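Local coordinates for protein telomerase reverse transcriptase (Candida tropicalis MYA-3404, PDB 6ZD1) that probably lengthens telomeres by copying a template within the telomerase RNA into short DNA repeats at chromosome ends, acting as the reverse transcriptase of the ribonucleoprotein, at residues E10-I15 / G36-V41; A120-H125 / I657-R662; N588-Y593 / H650-T655. One frame throughout, in Å; residues are numbered along the deposited sequence.

Interaction 1. Residues E10-I15 / G36-V41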
ATOM      1  N   GLU A  10      26.129  -6.560 -24.041  1.00 85.29           N
ATOM      2  CA  GLU A  10      25.542  -5.867 -22.897  1.00 82.71           C
ATOM      3  C   GLU A  10      25.168  -6.830 -21.776  1.00 86.04           C
ATOM      4  O   GLU A  10      25.363  -6.515 -20.596  1.00 85.32           O
ATOM      5  CB  GLU A  10      24.314  -5.069 -23.343  1.00 87.25           C
ATOM      6  CG  GLU A  10      24.645  -3.771 -24.071  1.00 98.12           C
ATOM      7  CD  GLU A  10      23.545  -3.333 -25.024  1.00101.99           C
ATOM      8  OE1 GLU A  10      23.842  -3.130 -26.220  1.00107.11           O
ATOM      9  OE2 GLU A  10      22.385  -3.197 -24.581  1.00108.61           O
ATOM     10  N   VAL A  11      24.639  -8.006 -22.118  1.00 79.22           N
ATOM     11  CA  VAL A  11      24.255  -8.971 -21.090  1.00 78.10           C
ATOM     12  C   VAL A  11      25.489  -9.493 -20.367  1.00 84.97           C
ATOM     13  O   VAL A  11      25.513  -9.586 -19.135  1.00 91.97           O
ATOM     14  CB  VAL A  11      23.433 -10.120 -21.700  1.00 75.26           C
ATOM     15  CG1 VAL A  11      23.185 -11.199 -20.656  1.00 73.45           C
ATOM     16  CG2 VAL A  11      22.116  -9.600 -22.247  1.00 71.62           C
ATOM     17  N   LEU A  12      26.534  -9.838 -21.123  1.00 92.97           N
ATOM     18  CA  LEU A  12      27.773 -10.288 -20.500  1.00 88.14           C
ATOM     19  C   LEU A  12      28.396  -9.186 -19.653  1.00 90.25           C
ATOM     20  O   LEU A  12      29.063  -9.472 -18.652  1.00 90.87           O
ATOM     21  CB  LEU A  12      28.748 -10.773 -21.571  1.00 88.46           C
ATOM     22  CG  LEU A  12      30.049 -11.433 -21.110  1.00103.22           C
ATOM     23  CD1 LEU A  12      30.241 -12.780 -21.791  1.00101.74           C
ATOM     24  CD2 LEU A  12      31.232 -10.521 -21.390  1.00108.12           C
ATOM     25  N   ALA A  13      28.168  -7.921 -20.018  1.00 91.07           N
ATOM     26  CA  ALA A  13      28.652  -6.817 -19.201  1.00 91.45           C
ATOM     27  C   ALA A  13      27.859  -6.671 -17.912  1.00 93.42           C
ATOM     28  O   ALA A  13      28.378  -6.124 -16.935  1.00 93.23           O
ATOM     29  CB  ALA A  13      28.598  -5.508 -19.992  1.00 93.76           C
ATOM     30  N   GLU A  14      26.624  -7.166 -17.879  1.00 94.13           N
ATOM     31  CA  GLU A  14      25.818  -7.089 -16.669  1.00 85.23           C
ATOM     32  C   GLU A  14      26.255  -8.096 -15.622  1.00 88.84           C
ATOM     33  O   GLU A  14      25.892  -7.951 -14.449  1.00 95.97           O
ATOM     34  CB  GLU A  14      24.345  -7.316 -17.001  1.00 91.29           C
ATOM     35  CG  GLU A  14      23.444  -6.165 -16.627  1.00103.42           C
ATOM     36  CD  GLU A  14      21.984  -6.555 -16.651  1.00 98.71           C
ATOM     37  OE1 GLU A  14      21.579  -7.383 -15.808  1.00 99.20           O
ATOM     38  OE2 GLU A  14      21.248  -6.045 -17.521  1.00101.32           O
ATOM     39  N   ILE A  15      27.036  -9.102 -16.013  1.00 84.64           N
ATOM     40  CA  ILE A  15      27.379 -10.205 -15.130  1.00 86.16           C
ATOM     41  C   ILE A  15      28.771 -10.038 -14.524  1.00 95.04           C
ATOM     42  O   ILE A  15      29.230 -10.907 -13.780  1.00101.48           O
ATOM     43  CB  ILE A  15      27.240 -11.539 -15.884  1.00 87.18           C
ATOM     44  CG1 ILE A  15      25.961 -11.515 -16.725  1.00 83.84           C
ATOM     45  CG2 ILE A  15      27.157 -12.710 -14.938  1.00 83.72           C
ATOM     46  CD1 ILE A  15      25.660 -12.822 -17.439  1.00 85.91           C
ATOM     47  N   GLY A  36      32.556 -19.553 -21.859  1.00 98.34           N
ATOM     48  CA  GLY A  36      31.360 -20.359 -21.715  1.00 92.81           C
ATOM     49  C   GLY A  36      30.138 -19.521 -21.411  1.00 95.20           C
ATOM     50  O   GLY A  36      29.019 -19.890 -21.784  1.00 89.53           O
ATOM     51  N   ILE A  37      30.331 -18.379 -20.745  1.00 96.13           N
ATOM     52  CA  ILE A  37      29.218 -17.476 -20.473  1.00 92.49           C
ATOM     53  C   ILE A  37      28.660 -16.924 -21.777  1.00 87.80           C
ATOM     54  O   ILE A  37      27.450 -16.973 -22.028  1.00 84.50           O
ATOM     55  CB  ILE A  37      29.659 -16.345 -19.528  1.00 95.12           C
ATOM     56  CG1 ILE A  37      30.140 -16.927 -18.200  1.00 96.28           C
ATOM     57  CG2 ILE A  37      28.518 -15.359 -19.310  1.00 88.87           C
ATOM     58  CD1 ILE A  37      29.122 -17.825 -17.540  1.00 92.93           C
ATOM     59  N   LYS A  38      29.540 -16.400 -22.633  1.00 96.91           N
ATOM     60  CA  LYS A  38      29.088 -15.875 -23.915  1.00 89.54           C
ATOM     61  C   LYS A  38      28.435 -16.962 -24.756  1.00 85.13           C
ATOM     62  O   LYS A  38      27.547 -16.673 -25.567  1.00 81.71           O
ATOM     63  CB  LYS A  38      30.263 -15.245 -24.665  1.00 88.50           C
ATOM     64  CG  LYS A  38      29.865 -14.494 -25.924  1.00 98.25           C
ATOM     65  CD  LYS A  38      31.074 -13.887 -26.618  1.00 95.66           C
ATOM     66  CE  LYS A  38      31.756 -12.859 -25.729  1.00112.87           C
ATOM     67  NZ  LYS A  38      32.949 -12.253 -26.383  1.00109.66           N
ATOM     68  N   ASN A  39      28.835 -18.220 -24.559  1.00 87.04           N
ATOM     69  CA  ASN A  39      28.192 -19.313 -25.277  1.00 84.39           C
ATOM     70  C   ASN A  39      26.745 -19.480 -24.833  1.00 84.38           C
ATOM     71  O   ASN A  39      25.855 -19.701 -25.663  1.00 81.70           O
ATOM     72  CB  ASN A  39      28.975 -20.610 -25.073  1.00 85.96           C
ATOM     73  CG  ASN A  39      28.540 -21.709 -26.025  1.00 84.34           C
ATOM     74  OD1 ASN A  39      27.557 -22.407 -25.781  1.00 82.65           O
ATOM     75  ND2 ASN A  39      29.279 -21.871 -27.115  1.00 93.03           N
ATOM     76  N   VAL A  40      26.485 -19.341 -23.532  1.00 90.13           N
ATOM     77  CA  VAL A  40      25.122 -19.487 -23.037  1.00 78.79           C
ATOM     78  C   VAL A  40      24.288 -18.270 -23.408  1.00 74.92           C
ATOM     79  O   VAL A  40      23.159 -18.402 -23.894  1.00 78.28           O
ATOM     80  CB  VAL A  40      25.128 -19.720 -21.515  1.00 80.51           C
ATOM     81  CG1 VAL A  40      23.700 -19.788 -20.979  1.00 76.43           C
ATOM     82  CG2 VAL A  40      25.890 -20.990 -21.180  1.00 87.84           C
ATOM     83  N   VAL A  41      24.835 -17.066 -23.211  1.00 76.25           N
ATOM     84  CA  VAL A  41      24.075 -15.856 -23.509  1.00 73.93           C
ATOM     85  C   VAL A  41      23.709 -15.814 -24.986  1.00 79.23           C
ATOM     86  O   VAL A  41      22.598 -15.411 -25.354  1.00 70.62           O
ATOM     87  CB  VAL A  41      24.863 -14.603 -23.084  1.00 77.30           C
ATOM     88  CG1 VAL A  41      24.104 -13.346 -23.473  1.00 74.62           C
ATOM     89  CG2 VAL A  41      25.124 -14.622 -21.588  1.00 79.29           C
TER

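Interaction 2. Residues A120-H125 / I657-R662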
ATOM      1  N   ALA A 120       6.395 -10.820  -9.712  1.00 66.79           N
ATOM      2  CA  ALA A 120       7.679 -10.473 -10.322  1.00 68.77           C
ATOM      3  C   ALA A 120       7.988  -8.985 -10.175  1.00 74.82           C
ATOM      4  O   ALA A 120       8.679  -8.400 -11.010  1.00 65.72           O
ATOM      5  CB  ALA A 120       7.732 -10.887 -11.795  1.00 62.84           C
ATOM      6  N   ASN A 121       7.482  -8.366  -9.106  1.00 77.92           N
ATOM      7  CA  ASN A 121       7.638  -6.935  -8.899  1.00 80.96           C
ATOM      8  C   ASN A 121       8.315  -6.588  -7.581  1.00 82.08           C
ATOM      9  O   ASN A 121       8.529  -5.401  -7.305  1.00 96.30           O
ATOM     10  CB  ASN A 121       6.273  -6.234  -8.974  1.00 77.54           C
ATOM     11  CG  ASN A 121       6.392  -4.751  -9.265  1.00 99.30           C
ATOM     12  OD1 ASN A 121       7.348  -4.306  -9.903  1.00109.81           O
ATOM     13  ND2 ASN A 121       5.421  -3.976  -8.796  1.00 94.81           N
ATOM     14  N   GLU A 122       8.662  -7.576  -6.765  1.00 64.99           N
ATOM     15  CA  GLU A 122       9.360  -7.347  -5.510  1.00 72.59           C
ATOM     16  C   GLU A 122      10.855  -7.600  -5.672  1.00 73.20           C
ATOM     17  O   GLU A 122      11.305  -8.227  -6.634  1.00 66.84           O
ATOM     18  CB  GLU A 122       8.790  -8.235  -4.400  1.00 70.81           C
ATOM     19  CG  GLU A 122       7.561  -7.656  -3.708  1.00 88.18           C
ATOM     20  CD  GLU A 122       7.903  -6.541  -2.730  1.00 98.53           C
ATOM     21  OE1 GLU A 122       6.975  -6.028  -2.069  1.00111.45           O
ATOM     22  OE2 GLU A 122       9.094  -6.180  -2.617  1.00 97.86           O
ATOM     23  N   ARG A 123      11.624  -7.090  -4.712  1.00 75.25           N
ATOM     24  CA  ARG A 123      13.077  -7.171  -4.791  1.00 75.56           C
ATOM     25  C   ARG A 123      13.551  -8.614  -4.659  1.00 77.80           C
ATOM     26  O   ARG A 123      13.087  -9.363  -3.797  1.00 78.33           O
ATOM     27  CB  ARG A 123      13.715  -6.309  -3.700  1.00 83.95           C
ATOM     28  CG  ARG A 123      15.202  -6.061  -3.900  1.00 92.76           C
ATOM     29  CD  ARG A 123      15.763  -5.127  -2.839  1.00101.07           C
ATOM     30  NE  ARG A 123      16.903  -4.368  -3.344  1.00112.29           N
ATOM     31  CZ  ARG A 123      16.799  -3.198  -3.967  1.00112.01           C
ATOM     32  NH1 ARG A 123      15.604  -2.654  -4.156  1.00108.11           N
ATOM     33  NH2 ARG A 123      17.884  -2.572  -4.399  1.00116.44           N
ATOM     34  N   LEU A 124      14.499  -8.993  -5.512  1.00 76.40           N
ATOM     35  CA  LEU A 124      15.067 -10.331  -5.487  1.00 64.52           C
ATOM     36  C   LEU A 124      16.198 -10.391  -4.471  1.00 73.90           C
ATOM     37  O   LEU A 124      17.016  -9.472  -4.380  1.00 78.58           O
ATOM     38  CB  LEU A 124      15.585 -10.725  -6.871  1.00 68.09           C
ATOM     39  CG  LEU A 124      15.823 -12.221  -7.059  1.00 73.98           C
ATOM     40  CD1 LEU A 124      14.492 -12.938  -7.196  1.00 74.92           C
ATOM     41  CD2 LEU A 124      16.724 -12.499  -8.252  1.00 72.59           C
ATOM     42  N   HIS A 125      16.245 -11.482  -3.708  1.00 72.84           N
ATOM     43  CA  HIS A 125      17.259 -11.671  -2.675  1.00 77.16           C
ATOM     44  C   HIS A 125      18.120 -12.866  -3.059  1.00 81.26           C
ATOM     45  O   HIS A 125      17.708 -14.017  -2.878  1.00 71.70           O
ATOM     46  CB  HIS A 125      16.613 -11.866  -1.305  1.00 68.20           C
ATOM     47  CG  HIS A 125      15.793 -10.695  -0.859  1.00 74.65           C
ATOM     48  ND1 HIS A 125      16.323  -9.649  -0.135  1.00 77.28           N
ATOM     49  CD2 HIS A 125      14.484 -10.402  -1.039  1.00 67.70           C
ATOM     50  CE1 HIS A 125      15.376  -8.762   0.111  1.00 71.44           C
ATOM     51  NE2 HIS A 125      14.250  -9.194  -0.428  1.00 59.91           N
ATOM     52  N   ILE A 657      10.768  -0.332   4.717  1.00 55.38           N
ATOM     53  CA  ILE A 657      11.100   1.078   4.546  1.00 53.37           C
ATOM     54  C   ILE A 657      11.186   1.424   3.067  1.00 60.04           C
ATOM     55  O   ILE A 657      10.689   2.469   2.631  1.00 49.95           O
ATOM     56  CB  ILE A 657      12.402   1.418   5.292  1.00 62.85           C
ATOM     57  CG1 ILE A 657      12.230   1.194   6.796  1.00 59.15           C
ATOM     58  CG2 ILE A 657      12.792   2.862   5.039  1.00 52.00           C
ATOM     59  CD1 ILE A 657      11.157   2.062   7.416  1.00 55.45           C
ATOM     60  N   GLU A 658      11.786   0.537   2.268  1.00 57.12           N
ATOM     61  CA  GLU A 658      11.932   0.794   0.839  1.00 55.58           C
ATOM     62  C   GLU A 658      10.575   0.861   0.152  1.00 64.19           C
ATOM     63  O   GLU A 658      10.305   1.789  -0.623  1.00 64.88           O
ATOM     64  CB  GLU A 658      12.802  -0.296   0.208  1.00 58.88           C
ATOM     65  CG  GLU A 658      13.619   0.123  -1.009  1.00 68.55           C
ATOM     66  CD  GLU A 658      12.871  -0.051  -2.319  1.00 98.14           C
ATOM     67  OE1 GLU A 658      13.414   0.346  -3.374  1.00105.50           O
ATOM     68  OE2 GLU A 658      11.743  -0.586  -2.296  1.00 96.80           O
ATOM     69  N   LYS A 659       9.689  -0.093   0.446  1.00 54.88           N
ATOM     70  CA  LYS A 659       8.382  -0.080  -0.201  1.00 62.06           C
ATOM     71  C   LYS A 659       7.532   1.091   0.279  1.00 67.84           C
ATOM     72  O   LYS A 659       6.742   1.636  -0.498  1.00 67.66           O
ATOM     73  CB  LYS A 659       7.661  -1.408   0.035  1.00 63.90           C
ATOM     74  CG  LYS A 659       6.462  -1.626  -0.873  1.00 67.49           C
ATOM     75  CD  LYS A 659       6.007  -3.076  -0.870  1.00 68.87           C
ATOM     76  CE  LYS A 659       4.834  -3.273  -1.817  1.00 74.00           C
ATOM     77  NZ  LYS A 659       4.450  -4.705  -1.959  1.00 85.20           N
ATOM     78  N   PHE A 660       7.699   1.513   1.537  1.00 58.88           N
ATOM     79  CA  PHE A 660       6.971   2.683   2.024  1.00 55.80           C
ATOM     80  C   PHE A 660       7.417   3.950   1.304  1.00 70.54           C
ATOM     81  O   PHE A 660       6.588   4.797   0.953  1.00 73.19           O
ATOM     82  CB  PHE A 660       7.161   2.845   3.533  1.00 51.35           C
ATOM     83  CG  PHE A 660       6.560   4.109   4.086  1.00 53.25           C
ATOM     84  CD1 PHE A 660       7.330   5.253   4.242  1.00 63.12           C
ATOM     85  CD2 PHE A 660       5.222   4.155   4.443  1.00 69.27           C
ATOM     86  CE1 PHE A 660       6.772   6.420   4.748  1.00 65.86           C
ATOM     87  CE2 PHE A 660       4.659   5.318   4.951  1.00 64.01           C
ATOM     88  CZ  PHE A 660       5.436   6.451   5.102  1.00 57.89           C
ATOM     89  N   ALA A 661       8.726   4.112   1.101  1.00 62.83           N
ATOM     90  CA  ALA A 661       9.219   5.262   0.352  1.00 65.68           C
ATOM     91  C   ALA A 661       8.833   5.166  -1.119  1.00 76.99           C
ATOM     92  O   ALA A 661       8.535   6.184  -1.756  1.00 86.95           O
ATOM     93  CB  ALA A 661      10.733   5.379   0.508  1.00 66.37           C
ATOM     94  N   ARG A 662       8.835   3.952  -1.674  1.00 74.32           N
ATOM     95  CA  ARG A 662       8.419   3.762  -3.061  1.00 75.84           C
ATOM     96  C   ARG A 662       6.975   4.205  -3.265  1.00 84.36           C
ATOM     97  O   ARG A 662       6.668   4.954  -4.200  1.00 90.95           O
ATOM     98  CB  ARG A 662       8.591   2.293  -3.456  1.00 89.23           C
ATOM     99  CG  ARG A 662       9.510   2.032  -4.643  1.00 88.41           C
ATOM    100  CD  ARG A 662       9.809   0.542  -4.754  1.00 90.91           C
ATOM    101  NE  ARG A 662       8.582  -0.251  -4.801  1.00 94.03           N
ATOM    102  CZ  ARG A 662       8.480  -1.507  -4.371  1.00107.14           C
ATOM    103  NH1 ARG A 662       9.531  -2.125  -3.846  1.00 94.13           N
ATOM    104  NH2 ARG A 662       7.319  -2.144  -4.458  1.00 96.80           N
TER

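Interaction 3. Residues N588-Y593 / H650-T655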
ATOM      1  N   ASN A 588      10.824 -18.753   3.971  1.00 53.22           N
ATOM      2  CA  ASN A 588       9.379 -18.848   3.812  1.00 61.91           C
ATOM      3  C   ASN A 588       8.678 -17.645   4.435  1.00 63.21           C
ATOM      4  O   ASN A 588       7.759 -17.076   3.832  1.00 63.07           O
ATOM      5  CB  ASN A 588       8.881 -20.154   4.428  1.00 63.43           C
ATOM      6  CG  ASN A 588       7.389 -20.328   4.299  1.00 70.83           C
ATOM      7  OD1 ASN A 588       6.628 -19.902   5.166  1.00 83.00           O
ATOM      8  ND2 ASN A 588       6.959 -20.958   3.213  1.00 79.08           N
ATOM      9  N   LEU A 589       9.111 -17.229   5.632  1.00 54.39           N
ATOM     10  CA  LEU A 589       8.485 -16.081   6.281  1.00 46.73           C
ATOM     11  C   LEU A 589       8.826 -14.776   5.572  1.00 48.62           C
ATOM     12  O   LEU A 589       8.057 -13.811   5.651  1.00 51.28           O
ATOM     13  CB  LEU A 589       8.897 -16.007   7.752  1.00 45.20           C
ATOM     14  CG  LEU A 589       8.347 -17.086   8.686  1.00 59.54           C
ATOM     15  CD1 LEU A 589       8.853 -16.869  10.097  1.00 52.34           C
ATOM     16  CD2 LEU A 589       6.824 -17.118   8.659  1.00 60.09           C
ATOM     17  N   LYS A 590       9.956 -14.720   4.869  1.00 50.47           N
ATOM     18  CA  LYS A 590      10.227 -13.545   4.053  1.00 56.86           C
ATOM     19  C   LYS A 590       9.279 -13.499   2.863  1.00 55.23           C
ATOM     20  O   LYS A 590       8.781 -12.426   2.501  1.00 59.12           O
ATOM     21  CB  LYS A 590      11.688 -13.543   3.596  1.00 54.35           C
ATOM     22  CG  LYS A 590      12.233 -12.167   3.237  1.00 66.87           C
ATOM     23  CD  LYS A 590      11.833 -11.782   1.837  1.00 58.55           C
ATOM     24  CE  LYS A 590      12.089 -10.326   1.541  1.00 70.74           C
ATOM     25  NZ  LYS A 590      11.565 -10.016   0.162  1.00 46.19           N
ATOM     26  N   GLN A 591       8.993 -14.659   2.265  1.00 51.16           N
ATOM     27  CA  GLN A 591       7.965 -14.727   1.232  1.00 51.58           C
ATOM     28  C   GLN A 591       6.606 -14.308   1.777  1.00 54.45           C
ATOM     29  O   GLN A 591       5.895 -13.518   1.146  1.00 63.03           O
ATOM     30  CB  GLN A 591       7.889 -16.139   0.658  1.00 48.38           C
ATOM     31  CG  GLN A 591       8.980 -16.436  -0.333  1.00 68.00           C
ATOM     32  CD  GLN A 591       8.982 -15.439  -1.471  1.00 76.03           C
ATOM     33  OE1 GLN A 591       8.022 -15.355  -2.242  1.00 77.63           O
ATOM     34  NE2 GLN A 591      10.053 -14.659  -1.573  1.00 65.11           N
ATOM     35  N   PHE A 592       6.241 -14.808   2.962  1.00 54.56           N
ATOM     36  CA  PHE A 592       4.949 -14.462   3.548  1.00 54.34           C
ATOM     37  C   PHE A 592       4.841 -12.965   3.803  1.00 60.57           C
ATOM     38  O   PHE A 592       3.800 -12.355   3.528  1.00 66.89           O
ATOM     39  CB  PHE A 592       4.739 -15.243   4.845  1.00 58.38           C
ATOM     40  CG  PHE A 592       3.559 -14.775   5.654  1.00 67.05           C
ATOM     41  CD1 PHE A 592       2.281 -15.222   5.360  1.00 72.32           C
ATOM     42  CD2 PHE A 592       3.729 -13.896   6.712  1.00 62.80           C
ATOM     43  CE1 PHE A 592       1.193 -14.796   6.101  1.00 80.86           C
ATOM     44  CE2 PHE A 592       2.644 -13.464   7.454  1.00 77.32           C
ATOM     45  CZ  PHE A 592       1.374 -13.915   7.149  1.00 79.44           C
ATOM     46  N   TYR A 593       5.913 -12.354   4.308  1.00 51.95           N
ATOM     47  CA  TYR A 593       5.865 -10.936   4.656  1.00 49.57           C
ATOM     48  C   TYR A 593       5.654 -10.075   3.418  1.00 60.10           C
ATOM     49  O   TYR A 593       4.765  -9.215   3.391  1.00 63.05           O
ATOM     50  CB  TYR A 593       7.151 -10.536   5.377  1.00 47.49           C
ATOM     51  CG  TYR A 593       7.124  -9.144   5.960  1.00 52.84           C
ATOM     52  CD1 TYR A 593       6.653  -8.927   7.245  1.00 51.85           C
ATOM     53  CD2 TYR A 593       7.579  -8.050   5.234  1.00 45.49           C
ATOM     54  CE1 TYR A 593       6.620  -7.662   7.789  1.00 52.25           C
ATOM     55  CE2 TYR A 593       7.551  -6.773   5.775  1.00 43.02           C
ATOM     56  CZ  TYR A 593       7.070  -6.589   7.055  1.00 50.06           C
ATOM     57  OH  TYR A 593       7.037  -5.331   7.613  1.00 56.84           O
ATOM     58  N   HIS A 650      17.121  -7.481   9.178  1.00 43.74           N
ATOM     59  CA  HIS A 650      17.569  -6.377   8.337  1.00 54.26           C
ATOM     60  C   HIS A 650      16.883  -6.406   6.977  1.00 57.82           C
ATOM     61  O   HIS A 650      16.485  -5.359   6.456  1.00 52.75           O
ATOM     62  CB  HIS A 650      19.088  -6.408   8.175  1.00 57.78           C
ATOM     63  CG  HIS A 650      19.635  -5.232   7.424  1.00 64.54           C
ATOM     64  ND1 HIS A 650      19.669  -5.177   6.048  1.00 77.55           N
ATOM     65  CD2 HIS A 650      20.162  -4.063   7.860  1.00 69.74           C
ATOM     66  CE1 HIS A 650      20.196  -4.027   5.666  1.00 78.24           C
ATOM     67  NE2 HIS A 650      20.504  -3.332   6.747  1.00 74.06           N
ATOM     68  N   VAL A 651      16.741  -7.591   6.379  1.00 49.30           N
ATOM     69  CA  VAL A 651      16.006  -7.694   5.119  1.00 56.02           C
ATOM     70  C   VAL A 651      14.545  -7.290   5.313  1.00 59.60           C
ATOM     71  O   VAL A 651      13.976  -6.561   4.490  1.00 58.89           O
ATOM     72  CB  VAL A 651      16.134  -9.114   4.538  1.00 56.77           C
ATOM     73  CG1 VAL A 651      15.147  -9.309   3.408  1.00 68.40           C
ATOM     74  CG2 VAL A 651      17.559  -9.363   4.043  1.00 44.72           C
ATOM     75  N   ILE A 652      13.918  -7.741   6.405  1.00 46.25           N
ATOM     76  CA  ILE A 652      12.510  -7.427   6.649  1.00 53.74           C
ATOM     77  C   ILE A 652      12.316  -5.929   6.863  1.00 55.46           C
ATOM     78  O   ILE A 652      11.348  -5.338   6.365  1.00 44.73           O
ATOM     79  CB  ILE A 652      11.975  -8.238   7.847  1.00 52.69           C
ATOM     80  CG1 ILE A 652      11.699  -9.687   7.439  1.00 45.32           C
ATOM     81  CG2 ILE A 652      10.718  -7.593   8.422  1.00 45.71           C
ATOM     82  CD1 ILE A 652      10.736  -9.825   6.280  1.00 51.09           C
ATOM     83  N   ILE A 653      13.205  -5.300   7.632  1.00 57.50           N
ATOM     84  CA  ILE A 653      13.079  -3.868   7.898  1.00 48.57           C
ATOM     85  C   ILE A 653      13.370  -3.054   6.639  1.00 58.53           C
ATOM     86  O   ILE A 653      12.666  -2.082   6.336  1.00 59.03           O
ATOM     87  CB  ILE A 653      13.999  -3.466   9.063  1.00 47.99           C
ATOM     88  CG1 ILE A 653      13.541  -4.144  10.353  1.00 52.38           C
ATOM     89  CG2 ILE A 653      14.017  -1.958   9.240  1.00 41.63           C
ATOM     90  CD1 ILE A 653      14.385  -3.799  11.553  1.00 43.72           C
ATOM     91  N   GLU A 654      14.415  -3.430   5.896  1.00 61.27           N
ATOM     92  CA  GLU A 654      14.771  -2.707   4.678  1.00 59.50           C
ATOM     93  C   GLU A 654      13.650  -2.758   3.647  1.00 62.46           C
ATOM     94  O   GLU A 654      13.359  -1.752   2.988  1.00 62.27           O
ATOM     95  CB  GLU A 654      16.058  -3.283   4.084  1.00 73.39           C
ATOM     96  CG  GLU A 654      17.297  -2.425   4.290  1.00 88.03           C
ATOM     97  CD  GLU A 654      17.432  -1.328   3.248  1.00 94.83           C
ATOM     98  OE1 GLU A 654      16.520  -1.185   2.406  1.00 96.31           O
ATOM     99  OE2 GLU A 654      18.456  -0.611   3.268  1.00102.68           O
ATOM    100  N   THR A 655      13.028  -3.925   3.467  1.00 56.40           N
ATOM    101  CA  THR A 655      11.961  -4.033   2.476  1.00 53.01           C
ATOM    102  C   THR A 655      10.782  -3.141   2.841  1.00 59.94           C
ATOM    103  O   THR A 655      10.203  -2.477   1.973  1.00 61.20           O
ATOM    104  CB  THR A 655      11.512  -5.486   2.333  1.00 58.67           C
ATOM    105  OG1 THR A 655      12.652  -6.321   2.093  1.00 71.96           O
ATOM    106  CG2 THR A 655      10.548  -5.619   1.166  1.00 46.10           C
TER

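Interaction 1. Residues E10-I15 / G36-V41
Val11 meets Val41, while Leu12 reaches Ile37 and Lys38, and Ile15 reaches Ile37; together these carbon contacts hold the end of helix 8-14 against the first turns of helix 36-50. The valine pair slides past in opposite directions: Val11 CG1 lies 3.7 Å from Val41 CG1, and each of these methyls is anti to its own backbone N. At Leu12 one branch does the work. Its CG stands anti to the backbone N (chi1 -173°), and CD1 comes to 4.0 Å from Ile37 CG2. Ile15 adds a looser touch, with its CD1 4.3 Å from the same Ile37 CG2.

A second kind of contact sets carbon against a polar residue's base. Leu12 CD1 sits 3.8 Å from Lys38 CB and equally close to Lys38 N, so it packs on the root of the lysine and not on its amine.

Helix 158-179 backs the pair: Trp166 touches Val11, and Leu159 touches Ile15. The two segments cross at 128° with their axes 10.1 Å apart, an apolar helix-helix crossing beside helix 158-179, probably part of the mainly helical RNA-binding region.

Interaction 2. Residues A120-H125 / I657-R662
Glu122 reaches across to Lys659, and its carboxylate is the centre of this contact between a loop and helix 642-664. Its chain bends at chi2 (-76°), which carries CD toward the helix. OE1 receives Lys659 NZ at 2.9 Å in a salt bridge, the amine arriving nearly in line with the C-O bond. The two side chains cross at about a right angle, with the extended lysine bringing its CD to 3.3 Å from Glu122 OE1 as well. Lys659 NZ also bonds to Leu597 O, so the buried amine is gripped from two parts of the chain. The other oxygen, Glu122 OE2, takes a weak bond from the backbone N of Arg123.

Arg662 faces that same oxygen edge-on: its NH1 is 4.3 Å from Glu122 OE2, too far for a salt bridge. NH1 is instead bonded one helical turn back, 3.1 Å from Glu658 OE2; it meets the syn lone pair of that oxygen, which lies tilted 26° out of the guanidinium plane of Arg662. Lys659 CG rests over one guanidinium face, toward its rim.

Arg123 comes from the loop to the other oxygen of Glu658. Its NH1 stands 3.8 Å from Glu658 OE1, a long salt bridge, with guanidinium and carboxylate planes 60° apart. Glu658 thus joins two arginines, which probably eases their mutual repulsion. The Arg123-Glu658-Arg662 network and the Glu122-Lys659 bridge together link the RNA-binding domain to the C-terminal helical thumb, consistent with the ring-like closure of other telomerase reverse transcriptases.

Interaction 3. Residues N588-Y593 / H650-T655
Ile652 crosses Tyr593 obliquely and brings two methyls to its aromatic ring. CG2 is held over one face, 4.1 Å from the ring centroid and 13° off the normal, shifted toward the rim where CE1 and CZ are its nearest atoms: a CH-pi contact. CD1 works at the root of the ring, 3.7 Å from Tyr593 CG and almost as close to CB. Beyond this, Tyr593 OH is hydrogen-bonded to Thr656, on the same helix as Ile652, which ties down the far end of the ring.

The two segments run almost parallel, 13° apart with axes separated by 10.9 Å, as neighbours in the C-terminal helical bundle that forms the thumb of telomerase. Helix 609-637 packs on Tyr593 as well, through Ile619 and Thr623.

Lys590 lies across Val651 at about a right angle. The bend at chi2 (-82°) turns CD aside; farther out, CE lies 3.7 Å from Val651 CG1. The lysine and Ile652 slide past each other in opposite directions, with Lys590 CG 4.1 Å from Ile652 CD1. The aliphatic part of the lysine therefore makes the contact. CE also comes near Thr655 OG1, whose hydroxyl is turned back on its own helix to donate to Val651 O at 2.7 Å, on the opposite face of that carbonyl from Thr655 N.

Interactions 2 and 3 both use helix 642-664, on successive turns, and their centres are about 10 Å apart. They touch where the His125 ring packs on Val651. Along the chain, 588-593 with 650-655 is nested inside the long loop closed by 120-125 with 657-662. Interaction 3 thus packs the C-terminal bundle within itself, and interaction 2 docks the RNA-binding domain on that bundle. Interaction 1 comes earlier in the chain and lies toward the periphery, its centre about 27 Å from that of interaction 2 and about 31 Å from that of interaction 3. Helix 158-179 is shared by the two regions: Trp166 touches Val11, and the nearby Asn165 and Phe168 touch Leu124.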